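PDB 5K04: N-terminal acetyltransferase B complex subunit MDM20 from Candida albicans, which probably serves as the auxiliary, non-catalytic subunit of the NatB complex, which acetylates protein N-termini, in partnership with the catalytic subunit NAT3. Local coordinates for residues T146-A150 and L175-L179; L644-L649 and F698-F702; I200-S205 and L217-K221. All coordinates share one frame; numbering follows the deposited sequence.

Contact 1: T146-A150 and L175-L179; sequences TLWYA and LMEGL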
loop_
_atom_site.group_PDB
_atom_site.type_symbol
_atom_site.label_atom_id
_atom_site.label_comp_id
_atom_site.label_asym_id
_atom_site.label_seq_id
_atom_site.Cartn_x
_atom_site.Cartn_y
_atom_site.Cartn_z
ATOM N N THR A 146 22.244 -19.332 -13.319
ATOM C CA THR A 146 22.474 -18.530 -14.517
ATOM C C THR A 146 21.301 -17.587 -14.768
ATOM O O THR A 146 21.486 -16.420 -15.144
ATOM C CB THR A 146 22.719 -19.456 -15.709
ATOM O OG1 THR A 146 23.817 -20.323 -15.403
ATOM C CG2 THR A 146 23.044 -18.640 -16.950
ATOM N N LEU A 147 20.084 -18.073 -14.527
ATOM C CA LEU A 147 18.896 -17.245 -14.683
ATOM C C LEU A 147 18.902 -16.091 -13.688
ATOM O O LEU A 147 18.592 -14.950 -14.048
ATOM C CB LEU A 147 17.641 -18.109 -14.504
ATOM C CG LEU A 147 17.395 -19.097 -15.643
ATOM C CD1 LEU A 147 16.541 -20.286 -15.220
ATOM C CD2 LEU A 147 16.706 -18.344 -16.773
ATOM N N TRP A 148 19.225 -16.388 -12.421
ATOM C CA TRP A 148 19.389 -15.358 -11.395
ATOM C C TRP A 148 20.303 -14.243 -11.882
ATOM O O TRP A 148 19.940 -13.059 -11.890
ATOM C CB TRP A 148 19.978 -15.983 -10.126
ATOM C CG TRP A 148 19.020 -16.852 -9.357
ATOM C CD1 TRP A 148 17.764 -17.229 -9.738
ATOM C CD2 TRP A 148 19.235 -17.431 -8.052
ATOM N NE1 TRP A 148 17.183 -18.013 -8.753
ATOM C CE2 TRP A 148 18.060 -18.145 -7.709
ATOM C CE3 TRP A 148 20.301 -17.410 -7.146
ATOM C CZ2 TRP A 148 17.931 -18.847 -6.507
ATOM C CZ3 TRP A 148 20.175 -18.106 -5.944
ATOM C CH2 TRP A 148 18.997 -18.817 -5.640
ATOM N N TYR A 149 21.508 -14.635 -12.294
ATOM C CA TYR A 149 22.521 -13.691 -12.739
ATOM C C TYR A 149 22.001 -12.844 -13.896
ATOM O O TYR A 149 22.120 -11.615 -13.877
ATOM C CB TYR A 149 23.762 -14.493 -13.122
ATOM C CG TYR A 149 25.001 -13.698 -13.383
ATOM C CD1 TYR A 149 25.216 -12.476 -12.745
ATOM C CD2 TYR A 149 25.976 -14.171 -14.266
ATOM C CE1 TYR A 149 26.371 -11.740 -12.975
ATOM C CE2 TYR A 149 27.149 -13.436 -14.504
ATOM C CZ TYR A 149 27.340 -12.222 -13.851
ATOM O OH TYR A 149 28.478 -11.481 -14.073
ATOM N N ALA A 150 21.368 -13.495 -14.883
ATOM C CA ALA A 150 20.799 -12.804 -16.041
ATOM C C ALA A 150 19.686 -11.853 -15.629
ATOM O O ALA A 150 19.631 -10.696 -16.072
ATOM C CB ALA A 150 20.259 -13.831 -17.040
ATOM N N LEU A 175 23.874 -14.688 -21.546
ATOM C CA LEU A 175 23.617 -15.711 -20.534
ATOM C C LEU A 175 22.363 -16.507 -20.858
ATOM O O LEU A 175 22.337 -17.732 -20.701
ATOM C CB LEU A 175 23.458 -15.062 -19.160
ATOM C CG LEU A 175 24.727 -14.563 -18.494
ATOM C CD1 LEU A 175 24.375 -13.606 -17.396
ATOM C CD2 LEU A 175 25.519 -15.752 -17.967
ATOM N N MET A 176 21.301 -15.814 -21.288
ATOM C CA MET A 176 20.046 -16.484 -21.621
ATOM C C MET A 176 20.186 -17.316 -22.891
ATOM O O MET A 176 19.696 -18.449 -22.954
ATOM C CB MET A 176 18.906 -15.455 -21.745
ATOM C CG MET A 176 18.466 -14.829 -20.363
ATOM S SD MET A 176 18.211 -16.007 -19.078
ATOM C CE MET A 176 17.013 -16.951 -19.961
ATOM N N GLU A 177 20.873 -16.779 -23.906
ATOM C CA GLU A 177 21.112 -17.553 -25.118
ATOM C C GLU A 177 21.835 -18.856 -24.794
ATOM O O GLU A 177 21.547 -19.890 -25.408
ATOM C CB GLU A 177 21.870 -16.691 -26.146
ATOM C CG GLU A 177 20.963 -15.565 -26.755
ATOM C CD GLU A 177 21.683 -14.467 -27.566
ATOM O OE1 GLU A 177 22.938 -14.422 -27.592
ATOM O OE2 GLU A 177 20.963 -13.637 -28.183
ATOM N N GLY A 178 22.708 -18.851 -23.776
ATOM C CA GLY A 178 23.406 -20.061 -23.342
ATOM C C GLY A 178 22.501 -21.159 -22.790
ATOM O O GLY A 178 22.946 -22.307 -22.680
ATOM N N LEU A 179 21.249 -20.836 -22.455
ATOM C CA LEU A 179 20.310 -21.769 -21.835
ATOM C C LEU A 179 19.330 -22.375 -22.829
ATOM O O LEU A 179 18.476 -23.173 -22.432
ATOM C CB LEU A 179 19.532 -21.074 -20.723
ATOM C CG LEU A 179 20.439 -20.513 -19.628
ATOM C CD1 LEU A 179 19.633 -19.754 -18.579
ATOM C CD2 LEU A 179 21.241 -21.653 -19.002
#

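Contact 2: L644-L649 and F698-F702; sequences LKTDKL and FGKEF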
loop_
_atom_site.group_PDB
_atom_site.type_symbol
_atom_site.label_atom_id
_atom_site.label_comp_id
_atom_site.label_asym_id
_atom_site.label_seq_id
_atom_site.Cartn_x
_atom_site.Cartn_y
_atom_site.Cartn_z
ATOM N N LEU A 644 7.264 29.681 26.735
ATOM C CA LEU A 644 6.552 28.652 27.502
ATOM C C LEU A 644 5.589 29.348 28.468
ATOM O O LEU A 644 5.775 29.400 29.688
ATOM C CB LEU A 644 7.530 27.740 28.224
ATOM C CG LEU A 644 8.175 26.656 27.363
ATOM C CD1 LEU A 644 8.848 25.597 28.235
ATOM C CD2 LEU A 644 7.127 26.042 26.479
ATOM N N LYS A 645 4.556 29.931 27.868
ATOM C CA LYS A 645 3.530 30.708 28.544
ATOM C C LYS A 645 2.265 30.590 27.712
ATOM O O LYS A 645 2.331 30.671 26.481
ATOM C CB LYS A 645 3.917 32.187 28.662
ATOM C CG LYS A 645 5.143 32.507 29.500
ATOM C CD LYS A 645 5.353 34.006 29.536
ATOM C CE LYS A 645 6.530 34.394 30.424
ATOM N NZ LYS A 645 6.930 35.838 30.238
ATOM N N THR A 646 1.115 30.426 28.379
ATOM C CA THR A 646 -0.138 30.301 27.632
ATOM C C THR A 646 -0.404 31.525 26.767
ATOM O O THR A 646 -0.937 31.395 25.660
ATOM C CB THR A 646 -1.319 30.062 28.575
ATOM O OG1 THR A 646 -1.493 31.200 29.419
ATOM C CG2 THR A 646 -1.026 28.869 29.414
ATOM N N ASP A 647 -0.027 32.714 27.249
ATOM C CA ASP A 647 -0.202 33.926 26.453
ATOM C C ASP A 647 0.519 33.840 25.115
ATOM O O ASP A 647 0.096 34.481 24.151
ATOM C CB ASP A 647 0.272 35.142 27.243
ATOM C CG ASP A 647 -0.735 35.572 28.296
ATOM O OD1 ASP A 647 -1.944 35.298 28.104
ATOM O OD2 ASP A 647 -0.323 36.190 29.307
ATOM N N LYS A 648 1.595 33.052 25.030
ATOM C CA LYS A 648 2.251 32.822 23.747
ATOM C C LYS A 648 1.711 31.592 23.034
ATOM O O LYS A 648 1.624 31.577 21.798
ATOM C CB LYS A 648 3.765 32.672 23.936
ATOM C CG LYS A 648 4.466 33.927 24.446
ATOM C CD LYS A 648 4.343 35.061 23.443
ATOM C CE LYS A 648 5.063 36.307 23.916
ATOM N NZ LYS A 648 5.093 37.324 22.827
ATOM N N LEU A 649 1.364 30.550 23.791
ATOM C CA LEU A 649 0.983 29.274 23.200
ATOM C C LEU A 649 -0.478 29.221 22.766
ATOM O O LEU A 649 -0.838 28.304 22.033
ATOM C CB LEU A 649 1.280 28.143 24.189
ATOM C CG LEU A 649 2.760 27.975 24.544
ATOM C CD1 LEU A 649 2.924 27.035 25.725
ATOM C CD2 LEU A 649 3.565 27.479 23.346
ATOM N N PHE A 698 -0.125 25.460 33.016
ATOM C CA PHE A 698 -0.759 25.338 31.703
ATOM C C PHE A 698 -2.146 24.719 31.816
ATOM O O PHE A 698 -3.111 25.205 31.212
ATOM C CB PHE A 698 0.113 24.494 30.761
ATOM C CG PHE A 698 1.315 25.223 30.214
ATOM C CD1 PHE A 698 1.593 26.530 30.583
ATOM C CD2 PHE A 698 2.166 24.598 29.330
ATOM C CE1 PHE A 698 2.692 27.189 30.066
ATOM C CE2 PHE A 698 3.262 25.249 28.813
ATOM C CZ PHE A 698 3.522 26.543 29.180
ATOM N N GLY A 699 -2.255 23.622 32.570
ATOM C CA GLY A 699 -3.528 22.925 32.664
ATOM C C GLY A 699 -4.617 23.812 33.229
ATOM O O GLY A 699 -5.706 23.917 32.658
ATOM N N LYS A 700 -4.322 24.491 34.344
ATOM C CA LYS A 700 -5.267 25.465 34.882
ATOM C C LYS A 700 -5.569 26.562 33.867
ATOM O O LYS A 700 -6.732 26.931 33.660
ATOM C CB LYS A 700 -4.714 26.070 36.173
ATOM C CG LYS A 700 -5.540 27.216 36.713
ATOM C CD LYS A 700 -4.956 27.755 38.010
ATOM C CE LYS A 700 -5.927 28.711 38.704
ATOM N NZ LYS A 700 -5.371 29.273 39.980
ATOM N N GLU A 701 -4.531 27.083 33.208
ATOM C CA GLU A 701 -4.722 28.249 32.351
ATOM C C GLU A 701 -5.512 27.896 31.090
ATOM O O GLU A 701 -6.322 28.710 30.626
ATOM C CB GLU A 701 -3.360 28.887 32.039
ATOM C CG GLU A 701 -2.790 29.656 33.262
ATOM C CD GLU A 701 -1.307 30.020 33.154
ATOM O OE1 GLU A 701 -0.643 29.619 32.183
ATOM O OE2 GLU A 701 -0.793 30.715 34.057
ATOM N N PHE A 702 -5.328 26.683 30.550
ATOM C CA PHE A 702 -6.078 26.292 29.353
ATOM C C PHE A 702 -7.524 25.913 29.691
ATOM O O PHE A 702 -8.444 26.214 28.920
ATOM C CB PHE A 702 -5.351 25.151 28.607
ATOM C CG PHE A 702 -4.277 25.640 27.651
ATOM C CD1 PHE A 702 -2.995 25.954 28.109
ATOM C CD2 PHE A 702 -4.562 25.835 26.312
ATOM C CE1 PHE A 702 -2.009 26.441 27.235
ATOM C CE2 PHE A 702 -3.585 26.319 25.426
ATOM C CZ PHE A 702 -2.303 26.617 25.888
HETATM O O HOH W 1 1.506 30.466 31.382
#

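Contact 3: I200-S205 and L217-K221; sequences IEQVLS and LLYMK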
loop_
_atom_site.group_PDB
_atom_site.type_symbol
_atom_site.label_atom_id
_atom_site.label_comp_id
_atom_site.label_asym_id
_atom_site.label_seq_id
_atom_site.Cartn_x
_atom_site.Cartn_y
_atom_site.Cartn_z
ATOM N N ILE A 200 11.964 -9.556 -30.168
ATOM C CA ILE A 200 10.887 -10.186 -29.402
ATOM C C ILE A 200 9.894 -10.883 -30.337
ATOM O O ILE A 200 9.512 -12.039 -30.114
ATOM C CB ILE A 200 10.190 -9.141 -28.509
ATOM C CG1 ILE A 200 11.100 -8.723 -27.343
ATOM C CG2 ILE A 200 8.862 -9.663 -27.998
ATOM C CD1 ILE A 200 10.490 -7.662 -26.443
ATOM N N GLU A 201 9.444 -10.188 -31.388
ATOM C CA GLU A 201 8.501 -10.808 -32.323
ATOM C C GLU A 201 9.110 -12.038 -32.976
ATOM O O GLU A 201 8.467 -13.090 -33.079
ATOM C CB GLU A 201 8.064 -9.823 -33.413
ATOM C CG GLU A 201 7.075 -10.486 -34.384
ATOM C CD GLU A 201 6.564 -9.566 -35.495
ATOM O OE1 GLU A 201 7.041 -8.407 -35.596
ATOM O OE2 GLU A 201 5.687 -10.021 -36.274
ATOM N N GLN A 202 10.354 -11.903 -33.447
ATOM C CA GLN A 202 11.048 -13.013 -34.083
ATOM C C GLN A 202 11.192 -14.193 -33.121
ATOM O O GLN A 202 10.960 -15.342 -33.502
ATOM C CB GLN A 202 12.410 -12.518 -34.594
ATOM C CG GLN A 202 13.217 -13.537 -35.335
ATOM C CD GLN A 202 12.440 -14.162 -36.488
ATOM O OE1 GLN A 202 11.740 -13.473 -37.228
ATOM N NE2 GLN A 202 12.564 -15.477 -36.634
ATOM N N VAL A 203 11.535 -13.923 -31.860
ATOM C CA VAL A 203 11.701 -14.997 -30.882
ATOM C C VAL A 203 10.359 -15.638 -30.551
ATOM O O VAL A 203 10.190 -16.857 -30.670
ATOM C CB VAL A 203 12.388 -14.463 -29.614
ATOM C CG1 VAL A 203 12.409 -15.541 -28.517
ATOM C CG2 VAL A 203 13.789 -14.013 -29.946
ATOM N N LEU A 204 9.382 -14.824 -30.139
ATOM C CA LEU A 204 8.100 -15.360 -29.694
ATOM C C LEU A 204 7.322 -16.047 -30.816
ATOM O O LEU A 204 6.467 -16.888 -30.530
ATOM C CB LEU A 204 7.269 -14.245 -29.069
ATOM C CG LEU A 204 7.836 -13.700 -27.758
ATOM C CD1 LEU A 204 6.841 -12.768 -27.076
ATOM C CD2 LEU A 204 8.223 -14.869 -26.824
ATOM N N SER A 205 7.605 -15.716 -32.079
ATOM C CA SER A 205 6.938 -16.365 -33.202
ATOM C C SER A 205 7.437 -17.784 -33.434
ATOM O O SER A 205 6.794 -18.534 -34.170
ATOM C CB SER A 205 7.128 -15.557 -34.490
ATOM O OG SER A 205 8.451 -15.698 -34.979
ATOM N N LEU A 217 0.674 -10.923 -24.352
ATOM C CA LEU A 217 0.564 -9.467 -24.357
ATOM C C LEU A 217 1.832 -8.837 -24.903
ATOM O O LEU A 217 1.776 -7.892 -25.696
ATOM C CB LEU A 217 0.270 -8.958 -22.949
ATOM C CG LEU A 217 -1.094 -9.386 -22.388
ATOM C CD1 LEU A 217 -1.288 -8.954 -20.913
ATOM C CD2 LEU A 217 -2.233 -8.886 -23.249
ATOM N N LEU A 218 2.985 -9.371 -24.496
ATOM C CA LEU A 218 4.267 -8.876 -24.979
ATOM C C LEU A 218 4.408 -9.102 -26.482
ATOM O O LEU A 218 4.903 -8.232 -27.206
ATOM C CB LEU A 218 5.386 -9.574 -24.213
ATOM C CG LEU A 218 6.804 -9.082 -24.495
ATOM C CD1 LEU A 218 6.971 -7.610 -24.103
ATOM C CD2 LEU A 218 7.812 -9.963 -23.771
ATOM N N TYR A 219 3.963 -10.266 -26.963
ATOM C CA TYR A 219 4.011 -10.556 -28.388
ATOM C C TYR A 219 3.170 -9.560 -29.179
ATOM O O TYR A 219 3.584 -9.089 -30.246
ATOM C CB TYR A 219 3.535 -11.990 -28.625
ATOM C CG TYR A 219 3.682 -12.493 -30.043
ATOM C CD1 TYR A 219 4.832 -12.251 -30.783
ATOM C CD2 TYR A 219 2.678 -13.257 -30.626
ATOM C CE1 TYR A 219 4.950 -12.735 -32.082
ATOM C CE2 TYR A 219 2.790 -13.738 -31.915
ATOM C CZ TYR A 219 3.924 -13.474 -32.645
ATOM O OH TYR A 219 4.035 -13.948 -33.936
ATOM N N MET A 220 1.972 -9.240 -28.676
ATOM C CA MET A 220 1.084 -8.338 -29.402
ATOM C C MET A 220 1.627 -6.913 -29.386
ATOM O O MET A 220 1.557 -6.204 -30.394
ATOM C CB MET A 220 -0.335 -8.399 -28.812
ATOM C CG MET A 220 -1.177 -9.586 -29.319
ATOM S SD MET A 220 -2.903 -9.497 -28.950
ATOM C CE MET A 220 -2.806 -9.999 -27.297
ATOM N N LYS A 221 2.191 -6.488 -28.248
ATOM C CA LYS A 221 2.786 -5.161 -28.151
ATOM C C LYS A 221 3.971 -5.017 -29.099
ATOM O O LYS A 221 4.154 -3.966 -29.725
ATOM C CB LYS A 221 3.219 -4.910 -26.708
ATOM C CG LYS A 221 3.961 -3.626 -26.503
ATOM C CD LYS A 221 4.432 -3.483 -25.063
ATOM C CE LYS A 221 5.146 -2.149 -24.900
ATOM N NZ LYS A 221 5.722 -1.983 -23.555
HETATM O O HOH W 2 5.109 -12.454 -35.973
#

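Contact 1: T146-A150 and L175-L179
T146 presents its methyl to two leucines of the second helix, CG2 lying 3.9 Å from L175 CD2 and an equal distance from L179 CD1. With CG2 anti to the backbone N, OG1 (chi1 -56°) lies beside that nitrogen and is turned to N137 of helix 126-138, bonding to its OD1; S142 O is also within bonding range, so the single proton is probably shared or alternates between them. One position on, L147 crosses the end of M176 at about a right angle. The methionine chain bends at both chi2 and chi3, which brings CE to 3.5 Å from L147 CD2; L179 CD1 also comes up beside L147, 3.7 Å from its CG. L175 crosses Y149 at about a right angle, its CD1 standing oblique to the ring and 3.6 Å from the tyrosine CD2. A150 is where the backbones come closest, and its small side chain lets them do so: CB rests 3.6 Å from M176 SD and 4.0 Å from L175 CB. Consecutive helices 143-157 and 162-177 are thus joined as a hairpin, the early turns of one against the end of the next, consistent with the TPR-like superhelix suggested by the family. Helix 126-138 packs against Y149, helix 185-192 against L147 and M176, and F489 of helix 489-503 against L147.

Contact 2: L644-L649 and F698-F702
The ring of F698 drives its outer end into the bend around L644 and L649. At the ring's edge, near its plane, stands the carbonyl carbon of L644, 3.6 Å from CZ, while L649 crosses the phenylalanine at about a right angle and brings CD1 obliquely to 3.5 Å from the same CZ. The F702 ring has L649 CB at its edge, 4.2 Å from CZ, and its own helix supplies the carbonyl carbon of F698 in the ring plane. T646 links the two aromatics: its methyl CG2 approaches both obliquely, at 3.7 Å from F698 CD1 and 3.4 Å from F702 CE1. With chi1 at 64°, OG1 sits between the backbone N and the carbonyl carbon, leaving CG2 anti to that carbon and directed at the rings.

The first segment is a joint in this all-helical fold. L644 leaves the helical path at the end of helix 630-643, and K645 then occupies the N-cap position of the short helix 646-649, its carbonyl oxygen accepting from the amides of both K648 and L649. On the polar flank, T646 N donates to a water at 3.0 Å, and T646 OG1 makes a weak, 3.3 Å hydrogen bond to E701 OE1, an oxygen whose position is itself in some doubt. Helix 661-682 completes the setting, with I673 against F698 and L669 against both L649 and F702; F609 and L612 of helix 608-625 also reach L649, and the C-terminal residue L750 touches F702.

Contact 3: I200-S205 and L217-K221
Helix 200-204, which carries E201 and L204, packs on the Y219-bearing helix 217-221 with the axes 9.3 Å apart and the chain directions at 133°, well short of antiparallel. Y219 lies alongside L204, the two side chains running past each other in opposite senses: L204 CB is 3.6 Å from ring atom CD1, and L204 CD1 is 3.7 Å from Y219 CB. Placing CG anti to the backbone N (chi1 -173°) carries the tyrosine ring across to L204 and S205, where OH passes beside S205 CB. One turn earlier in the first helix, I200 crosses L218 at about a right angle, with CG2 of the isoleucine 4.1 Å from CG of the leucine.

Helices 197-204 and 213-225 are consecutive and pack at a slant, consistent with the TPR-like helical repeats of the MDM20/NAA25 family; L217, on the second of them, packs on K5 of the NAT3 chain. A water joins the polar ends, giving a 2.5 Å hydrogen bond to E201 OE2 and lying 2.7 Å from Y219 OH. The other carboxylate oxygen, OE1, takes hydrogen bonds from S228 and N226, which should fix the group's rotation. Y235 meets the Y219 ring edge-to-face.

How the contacts relate
Along the chain the order is contact 1, contact 3, contact 2. Contacts 1 and 3 are neighbours: their centres are about 20 Å apart and their nearest atoms about 7 Å. They share no helix, but helix 185-192, which follows helix 162-177, packs against both and connects them. Contact 2 lies on the other side of the chain's centre, its centre about 69 Å from that of contact 1 and 71 Å from that of contact 3. All three lie where helices pack, contact 2 also through the joint before helix 646-649. Contacts 1 and 3 thus belong to one region and contact 2 to a far one, consistent with a long helical array; only contact 3 has a residue touching the NAT3 chain.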